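Cytoplasmic protein (Cryptococcus neoformans var. grubii serotype A, PDB 7LPO) probably hydrolyses the beta-glucosidic bond of steryl glucosides, acting as a fungal sterylglucosidase of glycoside hydrolase family 5. Local coordinates at residues A[137-142]-A[424-429]; A[141-146]-A[569-574]; A[265-270]-A[448-453]. All coordinates share one frame; numbering follows the deposited sequence.

Interaction 1 of 3, residues A[137-142]-A[424-429]; sequences RVFMDP and IHFIQA
Phe139 and Phe426 stack face to face inside the TIM barrel expected of a family 5 glycoside hydrolase. Their strands, 137-143 and 424-427, are not neighbours: strand 263-267 runs between them, parallel to both and hydrogen-bonded to each. With a strand in the gap, the CA atoms of Phe139 and Phe426 are 8.1 Å apart, and the two side chains, pointing toward each other, span that interval. Phenylalanine suits both places, since it fills a buried space with apolar surface and asks for no polar partner.

The ring centroids of Phe139 and Phe426 lie 4.2 Å apart and their planes are inclined by 21°, so this is a slightly splayed stack, not a strictly parallel one. The torsions differ at the two ends. The backbone already points Phe139 CB at the partner; with CG between the backbone N and the carbonyl carbon (chi1 70°), the ring is laid against the face of Phe426. Phe426 instead holds CG beside its backbone N and anti to the carbonyl carbon (chi1 -72°). The overlap is displaced toward the rims: Phe139 CD2 sits 3.8 Å from Phe426 CG, while at the other side Phe426 CE2 reaches back over the root of the Phe139 side chain.

Both rings also pack on Asp267 of the intervening strand, and Phe139 touches Arg100 of strand 98-104, so the aromatic layer borders the polar groups of the barrel interior. On its second face the Phe426 ring is covered from its own strand, two residues earlier, by Ile424 CG2, 3.7 Å above the ring plane. The tightest point of the stack is where Phe139 CB meets Phe426 CE2 at 3.4 Å.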
loop_
_atom_site.group_PDB
_atom_site.type_symbol
_atom_site.label_atom_id
_atom_site.label_comp_id
_atom_site.label_asym_id
_atom_site.label_seq_id
_atom_site.Cartn_x
_atom_site.Cartn_y
_atom_site.Cartn_z
ATOM N N ARG A 137 1.635 10.947 -13.803
ATOM C CA ARG A 137 2.082 9.585 -14.049
ATOM C C ARG A 137 1.341 8.671 -13.082
ATOM O O ARG A 137 1.024 9.062 -11.956
ATOM C CB ARG A 137 3.593 9.439 -13.860
ATOM C CG ARG A 137 4.438 10.426 -14.653
ATOM C CD ARG A 137 4.275 10.276 -16.180
ATOM N NE ARG A 137 5.342 11.021 -16.847
ATOM C CZ ARG A 137 5.948 10.651 -17.971
ATOM N NH1 ARG A 137 5.589 9.536 -18.599
ATOM N NH2 ARG A 137 6.925 11.400 -18.466
ATOM N N VAL A 138 1.051 7.454 -13.530
ATOM C CA VAL A 138 0.249 6.511 -12.759
ATOM C C VAL A 138 0.898 5.133 -12.823
ATOM O O VAL A 138 1.372 4.712 -13.885
ATOM C CB VAL A 138 -1.198 6.430 -13.298
ATOM C CG1 VAL A 138 -1.967 5.341 -12.571
ATOM C CG2 VAL A 138 -1.922 7.760 -13.183
ATOM N N PHE A 139 0.911 4.415 -11.694
ATOM C CA PHE A 139 1.137 2.977 -11.733
ATOM C C PHE A 139 0.007 2.277 -10.987
ATOM O O PHE A 139 -0.577 2.810 -10.037
ATOM C CB PHE A 139 2.552 2.568 -11.237
ATOM C CG PHE A 139 2.805 2.738 -9.773
ATOM C CD1 PHE A 139 3.132 3.965 -9.257
ATOM C CD2 PHE A 139 2.810 1.639 -8.935
ATOM C CE1 PHE A 139 3.405 4.115 -7.910
ATOM C CE2 PHE A 139 3.078 1.775 -7.590
ATOM C CZ PHE A 139 3.389 3.012 -7.077
ATOM N N MET A 140 -0.347 1.106 -11.501
ATOM C CA MET A 140 -1.559 0.400 -11.116
ATOM C C MET A 140 -1.293 -0.524 -9.935
ATOM O O MET A 140 -0.307 -1.265 -9.924
ATOM C CB MET A 140 -2.087 -0.413 -12.297
ATOM C CG MET A 140 -2.229 0.346 -13.604
ATOM S SD MET A 140 -3.330 1.775 -13.477
ATOM C CE MET A 140 -4.913 1.133 -13.328
ATOM N N ASP A 141 -2.193 -0.502 -8.962
ATOM C CA ASP A 141 -2.055 -1.292 -7.742
ATOM C C ASP A 141 -3.204 -2.279 -7.650
ATOM O O ASP A 141 -4.334 -1.883 -7.308
ATOM C CB ASP A 141 -2.029 -0.374 -6.521
ATOM C CG ASP A 141 -2.453 -1.076 -5.234
ATOM O OD1 ASP A 141 -2.237 -2.307 -5.094
ATOM O OD2 ASP A 141 -3.008 -0.378 -4.356
ATOM N N PRO A 142 -2.984 -3.563 -7.970
ATOM C CA PRO A 142 -3.980 -4.591 -7.632
ATOM C C PRO A 142 -4.024 -4.796 -6.127
ATOM O O PRO A 142 -3.118 -5.403 -5.540
ATOM C CB PRO A 142 -3.469 -5.843 -8.358
ATOM C CG PRO A 142 -2.174 -5.483 -8.955
ATOM C CD PRO A 142 -1.729 -4.164 -8.428
ATOM N N ILE A 424 6.903 -0.798 -16.550
ATOM C CA ILE A 424 7.806 -0.885 -15.414
ATOM C C ILE A 424 7.214 -1.868 -14.415
ATOM O O ILE A 424 6.035 -1.773 -14.059
ATOM C CB ILE A 424 8.024 0.501 -14.783
ATOM C CG1 ILE A 424 8.739 1.427 -15.774
ATOM C CG2 ILE A 424 8.845 0.378 -13.519
ATOM C CD1 ILE A 424 8.773 2.883 -15.350
ATOM N N HIS A 425 8.021 -2.833 -13.986
ATOM C CA HIS A 425 7.630 -3.738 -12.913
ATOM C C HIS A 425 7.931 -3.079 -11.573
ATOM O O HIS A 425 9.101 -2.895 -11.206
ATOM C CB HIS A 425 8.370 -5.062 -13.038
ATOM C CG HIS A 425 7.895 -5.909 -14.170
ATOM N ND1 HIS A 425 6.577 -5.942 -14.569
ATOM C CD2 HIS A 425 8.564 -6.745 -14.997
ATOM C CE1 HIS A 425 6.452 -6.773 -15.588
ATOM N NE2 HIS A 425 7.642 -7.275 -15.867
ATOM N N PHE A 426 6.878 -2.692 -10.858
ATOM C CA PHE A 426 7.003 -2.187 -9.499
ATOM C C PHE A 426 6.943 -3.387 -8.569
ATOM O O PHE A 426 5.883 -4.004 -8.399
ATOM C CB PHE A 426 5.920 -1.161 -9.198
ATOM C CG PHE A 426 6.124 0.156 -9.913
ATOM C CD1 PHE A 426 6.883 1.153 -9.345
ATOM C CD2 PHE A 426 5.565 0.376 -11.164
ATOM C CE1 PHE A 426 7.075 2.349 -9.993
ATOM C CE2 PHE A 426 5.741 1.584 -11.824
ATOM C CZ PHE A 426 6.496 2.570 -11.239
ATOM N N ILE A 427 8.090 -3.733 -8.001
ATOM C CA ILE A 427 8.271 -4.988 -7.285
ATOM C C ILE A 427 8.017 -4.733 -5.808
ATOM O O ILE A 427 8.809 -4.063 -5.138
ATOM C CB ILE A 427 9.669 -5.569 -7.525
ATOM C CG1 ILE A 427 9.808 -5.974 -8.999
ATOM C CG2 ILE A 427 9.910 -6.755 -6.616
ATOM C CD1 ILE A 427 11.157 -5.692 -9.571
ATOM N N GLN A 428 6.911 -5.263 -5.302
ATOM C CA GLN A 428 6.509 -5.088 -3.911
ATOM C C GLN A 428 6.668 -6.438 -3.232
ATOM O O GLN A 428 5.759 -7.269 -3.258
ATOM C CB GLN A 428 5.075 -4.588 -3.791
ATOM C CG GLN A 428 4.739 -4.037 -2.412
ATOM C CD GLN A 428 3.244 -4.006 -2.153
ATOM O OE1 GLN A 428 2.784 -4.307 -1.053
ATOM N NE2 GLN A 428 2.479 -3.627 -3.168
ATOM N N ALA A 429 7.836 -6.653 -2.632
ATOM C CA ALA A 429 8.059 -7.842 -1.833
ATOM C C ALA A 429 7.076 -7.871 -0.668
ATOM O O ALA A 429 6.512 -6.839 -0.295
ATOM C CB ALA A 429 9.492 -7.875 -1.306
#

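Interaction 2 of 3, residues A[141-146]-A[569-574]; sequences DPHQDV and AIWNYV
His143 and Trp571 reach toward each other from opposite directions, from barrel strands 137-143 and 567-570 and the residues that follow. The imidazole can be followed outward. From CB, which points toward the 569-574 segment, CG swings anti to the backbone N (chi1 -167°). ND1 donates to Asp141 OD2 at 2.8 Å, in the ring plane and on the carboxylate's syn lone pair. CE1 makes the closest cross-contact, 3.6 Å from Trp571 CH2. NE2 donates to Asp145 OD2 at 2.8 Å, a more bent bond (134°) that again stays near the ring plane.

The imidazole and the six-membered indole ring are nearly parallel (20°) but slid apart, so they barely overlap. Both residues also touch Glu521. The peptide after Trp571 is cis, as is common after this tryptophan in related barrel glycosidases, and a bound Tris molecule, probably from the crystallisation liquor, lies about 3 Å from the Trp571 side chain, consistent with a pocket here.

Histidine suits the site because its two ring nitrogens can each face a carboxylate. These two in-plane bonds, with Asp145 also paired to Lys48, fix the ring's rotation and hold CE1 against the indole.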
loop_
_atom_site.group_PDB
_atom_site.type_symbol
_atom_site.label_atom_id
_atom_site.label_comp_id
_atom_site.label_asym_id
_atom_site.label_seq_id
_atom_site.Cartn_x
_atom_site.Cartn_y
_atom_site.Cartn_z
ATOM N N ASP A 141 -2.193 -0.502 -8.962
ATOM C CA ASP A 141 -2.055 -1.292 -7.742
ATOM C C ASP A 141 -3.204 -2.279 -7.650
ATOM O O ASP A 141 -4.334 -1.883 -7.308
ATOM C CB ASP A 141 -2.029 -0.374 -6.521
ATOM C CG ASP A 141 -2.453 -1.076 -5.234
ATOM O OD1 ASP A 141 -2.237 -2.307 -5.094
ATOM O OD2 ASP A 141 -3.008 -0.378 -4.356
ATOM N N PRO A 142 -2.984 -3.563 -7.970
ATOM C CA PRO A 142 -3.980 -4.591 -7.632
ATOM C C PRO A 142 -4.024 -4.796 -6.127
ATOM O O PRO A 142 -3.118 -5.403 -5.540
ATOM C CB PRO A 142 -3.469 -5.843 -8.358
ATOM C CG PRO A 142 -2.174 -5.483 -8.955
ATOM C CD PRO A 142 -1.729 -4.164 -8.428
ATOM N N HIS A 143 -5.054 -4.270 -5.485
ATOM C CA HIS A 143 -5.016 -4.032 -4.055
ATOM C C HIS A 143 -5.849 -5.056 -3.301
ATOM O O HIS A 143 -6.929 -5.455 -3.750
ATOM C CB HIS A 143 -5.513 -2.624 -3.724
ATOM C CG HIS A 143 -5.211 -2.205 -2.321
ATOM N ND1 HIS A 143 -4.123 -1.423 -1.996
ATOM C CD2 HIS A 143 -5.836 -2.488 -1.152
ATOM C CE1 HIS A 143 -4.098 -1.231 -0.690
ATOM N NE2 HIS A 143 -5.121 -1.873 -0.153
ATOM N N GLN A 144 -5.337 -5.450 -2.139
ATOM C CA GLN A 144 -6.034 -6.323 -1.212
ATOM C C GLN A 144 -5.509 -6.050 0.193
ATOM O O GLN A 144 -4.390 -5.562 0.385
ATOM C CB GLN A 144 -5.857 -7.807 -1.592
ATOM C CG GLN A 144 -4.469 -8.374 -1.327
ATOM C CD GLN A 144 -4.245 -8.766 0.127
ATOM O OE1 GLN A 144 -5.158 -9.210 0.809
ATOM N NE2 GLN A 144 -3.021 -8.612 0.596
ATOM N N ASP A 145 -6.343 -6.374 1.174
ATOM C CA ASP A 145 -5.966 -6.374 2.577
ATOM C C ASP A 145 -6.620 -7.595 3.197
ATOM O O ASP A 145 -7.829 -7.782 3.055
ATOM C CB ASP A 145 -6.421 -5.099 3.296
ATOM C CG ASP A 145 -5.805 -3.855 2.716
ATOM O OD1 ASP A 145 -4.610 -3.599 3.003
ATOM O OD2 ASP A 145 -6.514 -3.132 1.978
ATOM N N VAL A 146 -5.817 -8.427 3.857
ATOM C CA VAL A 146 -6.258 -9.669 4.488
ATOM C C VAL A 146 -7.239 -10.415 3.592
ATOM O O VAL A 146 -8.304 -10.864 4.038
ATOM C CB VAL A 146 -6.838 -9.407 5.893
ATOM C CG1 VAL A 146 -5.722 -8.924 6.817
ATOM C CG2 VAL A 146 -7.944 -8.389 5.874
ATOM N N ALA A 569 4.474 7.470 -2.695
ATOM C CA ALA A 569 3.036 7.685 -2.797
ATOM C C ALA A 569 2.475 7.646 -1.382
ATOM O O ALA A 569 2.518 6.602 -0.720
ATOM C CB ALA A 569 2.370 6.629 -3.685
ATOM N N ILE A 570 1.967 8.788 -0.926
ATOM C CA ILE A 570 1.359 8.878 0.391
ATOM C C ILE A 570 0.048 8.098 0.427
ATOM O O ILE A 570 -0.782 8.194 -0.486
ATOM C CB ILE A 570 1.121 10.354 0.754
ATOM C CG1 ILE A 570 2.440 11.133 0.759
ATOM C CG2 ILE A 570 0.403 10.436 2.083
ATOM C CD1 ILE A 570 2.252 12.644 0.887
ATOM N N TRP A 571 -0.149 7.327 1.493
ATOM C CA TRP A 571 -1.440 6.717 1.800
ATOM C C TRP A 571 -2.168 7.623 2.793
ATOM O O TRP A 571 -1.692 7.798 3.919
ATOM C CB TRP A 571 -1.277 5.308 2.391
ATOM C CG TRP A 571 -2.609 4.625 2.531
ATOM C CD1 TRP A 571 -3.476 4.717 3.581
ATOM C CD2 TRP A 571 -3.247 3.786 1.557
ATOM N NE1 TRP A 571 -4.620 3.998 3.316
ATOM C CE2 TRP A 571 -4.506 3.416 2.081
ATOM C CE3 TRP A 571 -2.876 3.318 0.296
ATOM C CZ2 TRP A 571 -5.388 2.586 1.391
ATOM C CZ3 TRP A 571 -3.752 2.499 -0.394
ATOM C CH2 TRP A 571 -4.995 2.141 0.154
ATOM N N ASN A 572 -3.309 8.204 2.398
ATOM C CA ASN A 572 -3.875 8.184 1.053
ATOM C C ASN A 572 -4.740 9.457 0.896
ATOM O O ASN A 572 -4.734 10.339 1.759
ATOM C CB ASN A 572 -4.703 6.929 0.802
ATOM C CG ASN A 572 -5.839 6.763 1.787
ATOM O OD1 ASN A 572 -5.821 7.288 2.911
ATOM N ND2 ASN A 572 -6.834 6.012 1.372
ATOM N N TYR A 573 -5.477 9.545 -0.205
ATOM C CA TYR A 573 -6.398 10.643 -0.487
ATOM C C TYR A 573 -7.787 10.043 -0.674
ATOM O O TYR A 573 -8.001 9.242 -1.587
ATOM C CB TYR A 573 -5.946 11.406 -1.733
ATOM C CG TYR A 573 -6.695 12.680 -2.017
ATOM C CD1 TYR A 573 -6.296 13.888 -1.454
ATOM C CD2 TYR A 573 -7.799 12.680 -2.872
ATOM C CE1 TYR A 573 -6.986 15.065 -1.725
ATOM C CE2 TYR A 573 -8.485 13.841 -3.157
ATOM C CZ TYR A 573 -8.076 15.037 -2.585
ATOM O OH TYR A 573 -8.776 16.196 -2.865
ATOM N N VAL A 574 -8.717 10.411 0.196
ATOM C CA VAL A 574 -10.032 9.782 0.213
ATOM C C VAL A 574 -11.110 10.851 0.110
ATOM O O VAL A 574 -11.444 11.485 1.125
ATOM C CB VAL A 574 -10.229 8.944 1.486
ATOM C CG1 VAL A 574 -11.558 8.219 1.456
ATOM C CG2 VAL A 574 -9.072 7.960 1.670
#

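Interaction 3 of 3, residues A[265-270]-A[448-453]; sequences GWDSIN and CSSPHF
Asp267 and Ser450 lie on either side of strand 424-427, with their CA atoms 7.6 Å apart, and the segments then diverge to 9.7 Å between the CA atoms of Asn270 and His452. Strand 424-427 runs between strands 263-267 and 447-449, parallel to both, so side chains and a water must span the gap just where both segments leave their strands for loops.

Ser450 OG donates to Asp267 OD1 at 3.0 Å. Its hydroxyl stands between backbone N and carbonyl carbon (chi1 62°), and it meets the carboxylate on the syn side but 34° out of its plane. Serine suits the spot because a short hydroxyl reaches the acid without crowding the water beside it. A water donates to Asp267 OD2 at a short 2.5 Å, a length to be read with caution, and at 3.1 Å to Ser450 O, and it also hydrogen-bonds to His452 NE2 at 2.8 Å. Both carboxylate oxygens are thus used, and Asp267 OD2 has a further salt bridge to Arg100, which would favour the ionised acid.

His452 meets the water and Asn270 at the edge of its ring, both near its plane. Asn270 OD1 comes to 3.0 Å from His452 CE1, a close C-H to oxygen approach, with amide and ring planes 33° apart. The stronger partner of Asn270 OD1 is Arg100 NH2, which holds the amide, while His452 ND1 is hydrogen-bonded to Glu271 OE2. An imidazole can thus join water and glutamate through its two nitrogens, either side of CE1.

With a bound Tris molecule about 5 Å from His452, the network borders a pocket at the strand ends. Asn270 followed by Glu271 matches the Asn-Glu pair found at the end of a barrel strand in family 5 active sites, where the glutamate generally serves as acid/base.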
loop_
_atom_site.group_PDB
_atom_site.type_symbol
_atom_site.label_atom_id
_atom_site.label_comp_id
_atom_site.label_asym_id
_atom_site.label_seq_id
_atom_site.Cartn_x
_atom_site.Cartn_y
_atom_site.Cartn_z
ATOM N N GLY A 265 3.546 1.739 -15.319
ATOM C CA GLY A 265 3.869 0.392 -14.885
ATOM C C GLY A 265 2.810 -0.158 -13.955
ATOM O O GLY A 265 1.785 0.480 -13.682
ATOM N N TRP A 266 3.089 -1.358 -13.452
ATOM C CA TRP A 266 2.151 -2.099 -12.627
ATOM C C TRP A 266 2.854 -2.578 -11.367
ATOM O O TRP A 266 3.961 -3.124 -11.438
ATOM C CB TRP A 266 1.559 -3.291 -13.399
ATOM C CG TRP A 266 0.758 -2.866 -14.589
ATOM C CD1 TRP A 266 1.243 -2.364 -15.756
ATOM C CD2 TRP A 266 -0.664 -2.899 -14.726
ATOM N NE1 TRP A 266 0.216 -2.079 -16.612
ATOM C CE2 TRP A 266 -0.969 -2.398 -16.005
ATOM C CE3 TRP A 266 -1.705 -3.309 -13.895
ATOM C CZ2 TRP A 266 -2.270 -2.280 -16.467
ATOM C CZ3 TRP A 266 -2.998 -3.190 -14.348
ATOM C CH2 TRP A 266 -3.272 -2.687 -15.629
ATOM N N ASP A 267 2.216 -2.344 -10.220
ATOM C CA ASP A 267 2.614 -2.945 -8.958
ATOM C C ASP A 267 2.200 -4.414 -8.940
ATOM O O ASP A 267 1.282 -4.835 -9.653
ATOM C CB ASP A 267 1.966 -2.208 -7.786
ATOM C CG ASP A 267 2.887 -2.088 -6.564
ATOM O OD1 ASP A 267 3.886 -2.833 -6.458
ATOM O OD2 ASP A 267 2.595 -1.234 -5.697
ATOM N N SER A 268 2.894 -5.202 -8.124
ATOM C CA SER A 268 2.473 -6.577 -7.902
ATOM C C SER A 268 1.409 -6.613 -6.803
ATOM O O SER A 268 1.062 -5.593 -6.203
ATOM C CB SER A 268 3.674 -7.463 -7.581
ATOM O OG SER A 268 4.386 -7.006 -6.462
ATOM N N ILE A 269 0.855 -7.801 -6.556
ATOM C CA ILE A 269 -0.249 -7.927 -5.620
ATOM C C ILE A 269 0.113 -7.275 -4.301
ATOM O O ILE A 269 1.181 -7.526 -3.735
ATOM C CB ILE A 269 -0.614 -9.407 -5.433
ATOM C CG1 ILE A 269 -1.800 -9.533 -4.477
ATOM C CG2 ILE A 269 0.559 -10.203 -4.925
ATOM C CD1 ILE A 269 -2.458 -10.906 -4.530
ATOM N N ASN A 270 -0.797 -6.457 -3.794
ATOM C CA ASN A 270 -0.511 -5.634 -2.626
ATOM C C ASN A 270 -0.375 -6.480 -1.363
ATOM O O ASN A 270 -1.191 -7.371 -1.112
ATOM C CB ASN A 270 -1.621 -4.603 -2.440
ATOM C CG ASN A 270 -1.339 -3.648 -1.293
ATOM O OD1 ASN A 270 -0.463 -2.795 -1.393
ATOM N ND2 ASN A 270 -2.078 -3.792 -0.198
ATOM N N CYS A 448 11.430 -1.257 -10.720
ATOM C CA CYS A 448 11.542 -0.316 -9.613
ATOM C C CYS A 448 11.057 -1.040 -8.369
ATOM O O CYS A 448 10.014 -1.690 -8.398
ATOM C CB CYS A 448 10.705 0.950 -9.872
ATOM S SG CYS A 448 10.601 2.133 -8.484
ATOM N N SER A 449 11.818 -0.946 -7.293
ATOM C CA SER A 449 11.430 -1.539 -6.023
ATOM C C SER A 449 10.379 -0.648 -5.373
ATOM O O SER A 449 10.524 0.578 -5.361
ATOM C CB SER A 449 12.660 -1.681 -5.123
ATOM O OG SER A 449 12.332 -2.357 -3.925
ATOM N N SER A 450 9.313 -1.251 -4.848
ATOM C CA SER A 450 8.173 -0.491 -4.330
ATOM C C SER A 450 7.758 -0.989 -2.951
ATOM O O SER A 450 6.603 -1.358 -2.735
ATOM C CB SER A 450 7.000 -0.556 -5.310
ATOM O OG SER A 450 6.532 -1.887 -5.506
ATOM N N PRO A 451 8.658 -0.953 -1.976
ATOM C CA PRO A 451 8.264 -1.318 -0.611
ATOM C C PRO A 451 7.313 -0.288 -0.012
ATOM O O PRO A 451 7.218 0.859 -0.456
ATOM C CB PRO A 451 9.595 -1.342 0.143
ATOM C CG PRO A 451 10.390 -0.234 -0.531
ATOM C CD PRO A 451 9.991 -0.320 -2.014
ATOM N N HIS A 452 6.602 -0.718 1.024
ATOM C CA HIS A 452 5.837 0.190 1.863
ATOM C C HIS A 452 6.602 0.447 3.156
ATOM O O HIS A 452 7.407 -0.376 3.596
ATOM C CB HIS A 452 4.450 -0.376 2.171
ATOM C CG HIS A 452 3.635 -0.662 0.946
ATOM N ND1 HIS A 452 2.404 -1.274 1.002
ATOM C CD2 HIS A 452 3.874 -0.417 -0.364
ATOM C CE1 HIS A 452 1.924 -1.405 -0.221
ATOM N NE2 HIS A 452 2.794 -0.889 -1.069
ATOM N N PHE A 453 6.375 1.617 3.743
ATOM C CA PHE A 453 6.928 1.914 5.054
ATOM C C PHE A 453 5.946 2.744 5.857
ATOM O O PHE A 453 5.460 3.772 5.375
ATOM C CB PHE A 453 8.251 2.671 4.981
ATOM C CG PHE A 453 8.784 3.029 6.334
ATOM C CD1 PHE A 453 9.573 2.135 7.034
ATOM C CD2 PHE A 453 8.462 4.235 6.931
ATOM C CE1 PHE A 453 10.048 2.446 8.295
ATOM C CE2 PHE A 453 8.942 4.543 8.193
ATOM C CZ PHE A 453 9.730 3.639 8.873
HETATM O O HOH W 1 3.793 -0.398 -3.655
#

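Reading from the N terminus, strand 137-143 and the residues after it supply the first halves of interactions 1 and 2, whose segments overlap at Asp141 and Pro142. Segment 265-270 then opens interaction 3. Segment 424-429 closes interaction 1, 448-453 closes interaction 3, and 569-574 closes interaction 2 last. Interactions 1 and 3 therefore cross, while interaction 3 is nested within the long loop closed by interaction 2. Probable backbone hydrogen bonds, Met140 O to Asp267 N and Ile427 N to Cys448 O, join strand 137-143 to 263-267 and 424-427 to 447-449; with 263-267 paired to 424-427, the four lie side by side in the barrel wall. Interaction 2 extends the connection to strand 567-570.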